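Side-chain contacts in hypothetical protein SMU.848 (Streptococcus mutans, PDB 2G0I), which belongs to the Prp family of ribosomal processing cysteine proteases and is probably a cysteine-type peptidase acting in ribosome biogenesis: residues S71-N76 with L125-L130; M75-A80 with M101-S106. All blocks are in the same frame, centred on the assembly; numbering follows the deposited sequence.

Overall arrangement
The chain is a two-layer alpha-beta sandwich in which helices 61-84 and 114-133 lie side by side on one mixed sheet. Contact 1 joins the two helices to each other; contact 2 sets helix 61-84 on strand 100-104. Their centres are about 11 Å apart, and successive turns of helix 61-84 serve both; Met75 and Asn76 belong to both. They also meet directly, Ser74 CB packing 3.6 Å from SE of Met101, a selenomethionine in this structure. Both reach the second subunit, where Asn76 ND2 bonds to Ala122 O of that chain. A bound calcium ion lies about 12 Å from the Leu130 side chain of contact 1, whereas contact 2 is remote from Glu132, a calcium ligand seen in a structure of this protein though not occupied in this chain.

Contact 1. Residues S71-N76 with L125-L130; sequences STLSMN and LGITNL
Leu73 and Leu130 share one side-chain shape: in each, CG stands beside the backbone N and anti to the carbonyl carbon (chi1 -73° and -69°), and from there the two reach across to meet tip to tip, CD1 to CD1 at 3.8 Å. They join an antiparallel helix pair, the helical layer of the two-layer alpha-beta sandwich. The local axes run at 168° to each other and come within 10.4 Å. Gly126 faces Leu73 at the level where the backbones are nearest, their CA atoms 7.3 Å apart. With no side chain in between, Leu73 CD1 can settle against the main chain itself, 3.9 Å from Gly126 C. The same methyl of Leu73 lies 4.2 Å from Ile127 N; every close approach of Leu73 to segment 125-130 is made by this one methyl, CD1. Ile127 starts off to one side, but its end swings inward, and Ile127 CD1 comes to 4.5 Å from Leu73 CD1, a looser approach than that of Leu130. It also packs on Ala38 and Phe40 of strand 36-43, linking helix 114-133 to the sheet.

Across the gap the contact is entirely apolar, without a hydrogen bond. Hydroxyls on helix 61-84 turn back to their own backbone instead: Ser71 OG bonds to Cys67 O and Thr72 OG1 to Ala68 O. Thr72 of the second subunit packs on Leu73, and Gly126 of that subunit on Asn76. Within segment 125-130, the helical turn that carries Leu130 is held by Leu130 N bonding to Gly126 O at 3.0 Å.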
loop_
_atom_site.group_PDB
_atom_site.type_symbol
_atom_site.label_atom_id
_atom_site.label_comp_id
_atom_site.label_asym_id
_atom_site.label_seq_id
_atom_site.Cartn_x
_atom_site.Cartn_y
_atom_site.Cartn_z
ATOM N N SER B 71 -0.786 7.321 5.004
ATOM C CA SER B 71 0.403 6.911 5.763
ATOM C C SER B 71 0.791 5.454 5.586
ATOM O O SER B 71 1.988 5.138 5.480
ATOM C CB SER B 71 0.278 7.266 7.247
ATOM O OG SER B 71 0.110 8.677 7.270
ATOM N N THR B 72 -0.210 4.587 5.537
ATOM C CA THR B 72 0.046 3.149 5.280
ATOM C C THR B 72 0.770 2.921 3.950
ATOM O O THR B 72 1.771 2.218 3.907
ATOM C CB THR B 72 -1.280 2.369 5.343
ATOM O OG1 THR B 72 -1.861 2.596 6.647
ATOM C CG2 THR B 72 -1.016 0.867 5.152
ATOM N N LEU B 73 0.279 3.555 2.889
ATOM C CA LEU B 73 0.882 3.428 1.543
ATOM C C LEU B 73 2.275 4.036 1.529
ATOM O O LEU B 73 3.219 3.436 0.976
ATOM C CB LEU B 73 0.012 4.134 0.489
ATOM C CG LEU B 73 -1.306 3.432 0.119
ATOM C CD1 LEU B 73 -2.190 4.313 -0.789
ATOM C CD2 LEU B 73 -1.057 2.040 -0.535
ATOM N N SER B 74 2.390 5.223 2.136
ATOM C CA SER B 74 3.664 5.940 2.245
ATOM C C SER B 74 4.731 5.111 2.911
ATOM O O SER B 74 5.878 4.946 2.398
ATOM C CB SER B 74 3.469 7.253 3.061
ATOM O OG SER B 74 2.985 8.192 2.139
HETATM N N MSE B 75 4.385 4.558 4.053
HETATM C CA MSE B 75 5.409 3.854 4.808
HETATM C C MSE B 75 5.723 2.491 4.174
HETATM O O MSE B 75 6.877 2.028 4.190
HETATM C CB MSE B 75 5.076 3.763 6.280
HETATM C CG MSE B 75 5.112 5.122 6.969
HETATM SE SE MSE B 75 6.924 5.831 6.972
HETATM C CE MSE B 75 7.863 4.221 7.266
ATOM N N ASN B 76 4.716 1.902 3.547
ATOM C CA ASN B 76 4.960 0.675 2.802
ATOM C C ASN B 76 5.887 0.848 1.592
ATOM O O ASN B 76 6.724 -0.046 1.322
ATOM C CB ASN B 76 3.646 0.028 2.406
ATOM C CG ASN B 76 3.821 -1.409 1.931
ATOM O OD1 ASN B 76 3.472 -1.714 0.801
ATOM N ND2 ASN B 76 4.353 -2.273 2.786
ATOM N N LEU B 125 -0.235 5.008 -7.976
ATOM C CA LEU B 125 -1.570 4.465 -8.316
ATOM C C LEU B 125 -2.490 4.566 -7.088
ATOM O O LEU B 125 -3.629 5.008 -7.195
ATOM C CB LEU B 125 -1.460 3.013 -8.802
ATOM C CG LEU B 125 -2.795 2.376 -9.248
ATOM C CD1 LEU B 125 -3.428 3.126 -10.462
ATOM C CD2 LEU B 125 -2.581 0.922 -9.583
ATOM N N GLY B 126 -1.989 4.193 -5.921
ATOM C CA GLY B 126 -2.823 4.273 -4.688
ATOM C C GLY B 126 -3.233 5.679 -4.287
ATOM O O GLY B 126 -4.424 5.930 -3.917
ATOM N N ILE B 127 -2.270 6.612 -4.320
ATOM C CA ILE B 127 -2.562 8.025 -4.030
ATOM C C ILE B 127 -3.562 8.591 -5.028
ATOM O O ILE B 127 -4.533 9.255 -4.633
ATOM C CB ILE B 127 -1.273 8.896 -3.994
ATOM C CG1 ILE B 127 -0.333 8.415 -2.878
ATOM C CG2 ILE B 127 -1.600 10.410 -3.832
ATOM C CD1 ILE B 127 -0.902 8.537 -1.409
ATOM N N THR B 128 -3.315 8.356 -6.314
ATOM C CA THR B 128 -4.247 8.780 -7.390
ATOM C C THR B 128 -5.665 8.194 -7.176
ATOM O O THR B 128 -6.680 8.893 -7.350
ATOM C CB THR B 128 -3.675 8.430 -8.818
ATOM O OG1 THR B 128 -2.434 9.133 -8.980
ATOM C CG2 THR B 128 -4.664 8.854 -9.944
ATOM N N ASN B 129 -5.748 6.933 -6.775
ATOM C CA ASN B 129 -7.077 6.374 -6.428
ATOM C C ASN B 129 -7.787 7.027 -5.215
ATOM O O ASN B 129 -9.014 7.231 -5.206
ATOM C CB ASN B 129 -7.039 4.832 -6.372
ATOM C CG ASN B 129 -6.982 4.213 -7.769
ATOM O OD1 ASN B 129 -7.369 4.853 -8.755
ATOM N ND2 ASN B 129 -6.507 2.980 -7.869
ATOM N N LEU B 130 -7.014 7.423 -4.216
ATOM C CA LEU B 130 -7.542 8.199 -3.106
ATOM C C LEU B 130 -7.967 9.605 -3.521
ATOM O O LEU B 130 -8.997 10.106 -3.030
ATOM C CB LEU B 130 -6.523 8.235 -1.948
ATOM C CG LEU B 130 -6.278 6.906 -1.215
ATOM C CD1 LEU B 130 -4.982 6.924 -0.357
ATOM C CD2 LEU B 130 -7.477 6.593 -0.324
#

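Contact 2. Residues M75-A80 with M101-S106; sequences MNLVNA and MKIDLS
Ile103 projects from strand 100-104 toward helix 61-84 and lays its outer carbons against two consecutive helix residues, Leu77 and Val78, crossing each at a slant. Ile103 CD1 is the common point, 3.9 Å from Leu77 CD2 and 4.1 Å from Val78 CG2. Val78 CG2 also touches the next carbon inward, lying 4.1 Å from Ile103 CG1, so the valine methyl rests along the isoleucine chain as well as at its end. The two helix residues approach differently. Leu77 points at the strand and extends its CG opposite the backbone N (chi1 174°), carrying CD2 out to the isoleucine. Val78 leaves the helix at an angle to the strand and offers CG2, the branch that sits beside its own backbone N.

This is the helix-on-sheet interface of the alpha-beta sandwich, with backbones 7.8 Å apart between the CA atoms of Val78 and Ile103. Around it, Leu91 and Val50 from the flanking strands pack on Ile103, while Leu119 and Phe123 of helix 114-133 press on Leu77, continuing the core between helices and sheet.

After Asp104 the strand gives way to a turn. Asp104 OD1 accepts the backbone N of Ser106 at 2.9 Å, forming an Asx turn, with the donor approaching on the anti side, 33° out of the carboxylate plane. Between segments 75-80 and 101-106 the contact is apolar, with no hydrogen bond across it; with only methyl and methylene carbons meeting, dispersion and the exclusion of water probably hold this pair of segments together.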
loop_
_atom_site.group_PDB
_atom_site.type_symbol
_atom_site.label_atom_id
_atom_site.label_comp_id
_atom_site.label_asym_id
_atom_site.label_seq_id
_atom_site.Cartn_x
_atom_site.Cartn_y
_atom_site.Cartn_z
HETATM N N MSE B 75 4.385 4.558 4.053
HETATM C CA MSE B 75 5.409 3.854 4.808
HETATM C C MSE B 75 5.723 2.491 4.174
HETATM O O MSE B 75 6.877 2.028 4.190
HETATM C CB MSE B 75 5.076 3.763 6.280
HETATM C CG MSE B 75 5.112 5.122 6.969
HETATM SE SE MSE B 75 6.924 5.831 6.972
HETATM C CE MSE B 75 7.863 4.221 7.266
ATOM N N ASN B 76 4.716 1.902 3.547
ATOM C CA ASN B 76 4.960 0.675 2.802
ATOM C C ASN B 76 5.887 0.848 1.592
ATOM O O ASN B 76 6.724 -0.046 1.322
ATOM C CB ASN B 76 3.646 0.028 2.406
ATOM C CG ASN B 76 3.821 -1.409 1.931
ATOM O OD1 ASN B 76 3.472 -1.714 0.801
ATOM N ND2 ASN B 76 4.353 -2.273 2.786
ATOM N N LEU B 77 5.757 1.972 0.872
ATOM C CA LEU B 77 6.727 2.305 -0.177
ATOM C C LEU B 77 8.166 2.367 0.395
ATOM O O LEU B 77 9.062 1.697 -0.127
ATOM C CB LEU B 77 6.347 3.612 -0.886
ATOM C CG LEU B 77 7.441 4.046 -1.882
ATOM C CD1 LEU B 77 7.465 3.064 -3.090
ATOM C CD2 LEU B 77 7.122 5.416 -2.287
ATOM N N VAL B 78 8.381 3.125 1.471
ATOM C CA VAL B 78 9.713 3.229 2.084
ATOM C C VAL B 78 10.255 1.867 2.487
ATOM O O VAL B 78 11.385 1.525 2.146
ATOM C CB VAL B 78 9.720 4.197 3.323
ATOM C CG1 VAL B 78 11.072 4.181 4.085
ATOM C CG2 VAL B 78 9.379 5.615 2.861
ATOM N N ASN B 79 9.431 1.096 3.192
ATOM C CA ASN B 79 9.835 -0.213 3.717
ATOM C C ASN B 79 10.045 -1.238 2.592
ATOM O O ASN B 79 11.062 -1.946 2.569
ATOM C CB ASN B 79 8.797 -0.713 4.734
ATOM C CG ASN B 79 8.773 0.125 6.031
ATOM O OD1 ASN B 79 9.757 0.810 6.384
ATOM N ND2 ASN B 79 7.640 0.068 6.750
ATOM N N ALA B 80 9.122 -1.289 1.626
ATOM C CA ALA B 80 9.279 -2.182 0.459
ATOM C C ALA B 80 10.505 -1.848 -0.397
ATOM O O ALA B 80 11.196 -2.779 -0.862
ATOM C CB ALA B 80 7.987 -2.203 -0.435
HETATM N N MSE B 101 6.421 15.115 4.392
HETATM C CA MSE B 101 7.201 13.948 4.059
HETATM C C MSE B 101 7.722 14.114 2.643
HETATM O O MSE B 101 7.003 14.557 1.754
HETATM C CB MSE B 101 6.335 12.705 4.161
HETATM C CG MSE B 101 7.040 11.421 3.884
HETATM SE SE MSE B 101 5.753 9.895 3.865
HETATM C CE MSE B 101 4.657 10.324 5.306
ATOM N N LYS B 102 8.986 13.790 2.439
ATOM C CA LYS B 102 9.482 13.770 1.098
ATOM C C LYS B 102 10.360 12.547 0.925
ATOM O O LYS B 102 11.325 12.349 1.699
ATOM C CB LYS B 102 10.236 15.059 0.791
ATOM C CG LYS B 102 10.764 15.057 -0.656
ATOM C CD LYS B 102 11.330 16.412 -1.060
ATOM C CE LYS B 102 11.631 16.376 -2.538
ATOM N NZ LYS B 102 12.111 17.665 -3.047
ATOM N N ILE B 103 10.003 11.718 -0.049
ATOM C CA ILE B 103 10.818 10.555 -0.444
ATOM C C ILE B 103 11.541 10.980 -1.692
ATOM O O ILE B 103 10.895 11.405 -2.653
ATOM C CB ILE B 103 9.935 9.337 -0.754
ATOM C CG1 ILE B 103 9.110 9.004 0.492
ATOM C CG2 ILE B 103 10.788 8.116 -1.216
ATOM C CD1 ILE B 103 7.768 8.310 0.191
ATOM N N ASP B 104 12.875 10.894 -1.702
ATOM C CA ASP B 104 13.599 11.479 -2.826
ATOM C C ASP B 104 14.649 10.485 -3.310
ATOM O O ASP B 104 15.530 10.111 -2.544
ATOM C CB ASP B 104 14.213 12.795 -2.412
ATOM C CG ASP B 104 14.792 13.584 -3.598
ATOM O OD1 ASP B 104 14.882 13.074 -4.735
ATOM O OD2 ASP B 104 15.145 14.752 -3.365
ATOM N N LEU B 105 14.495 10.038 -4.549
ATOM C CA LEU B 105 15.406 9.062 -5.169
ATOM C C LEU B 105 16.363 9.742 -6.160
ATOM O O LEU B 105 17.177 9.072 -6.812
ATOM C CB LEU B 105 14.627 7.958 -5.916
ATOM C CG LEU B 105 13.680 6.995 -5.194
ATOM C CD1 LEU B 105 13.022 6.139 -6.187
ATOM C CD2 LEU B 105 14.417 6.107 -4.191
ATOM N N SER B 106 16.237 11.049 -6.284
ATOM C CA SER B 106 17.009 11.837 -7.269
ATOM C C SER B 106 18.508 11.497 -7.313
ATOM O O SER B 106 19.102 11.430 -8.393
ATOM C CB SER B 106 16.810 13.315 -7.003
ATOM O OG SER B 106 15.413 13.601 -7.070
#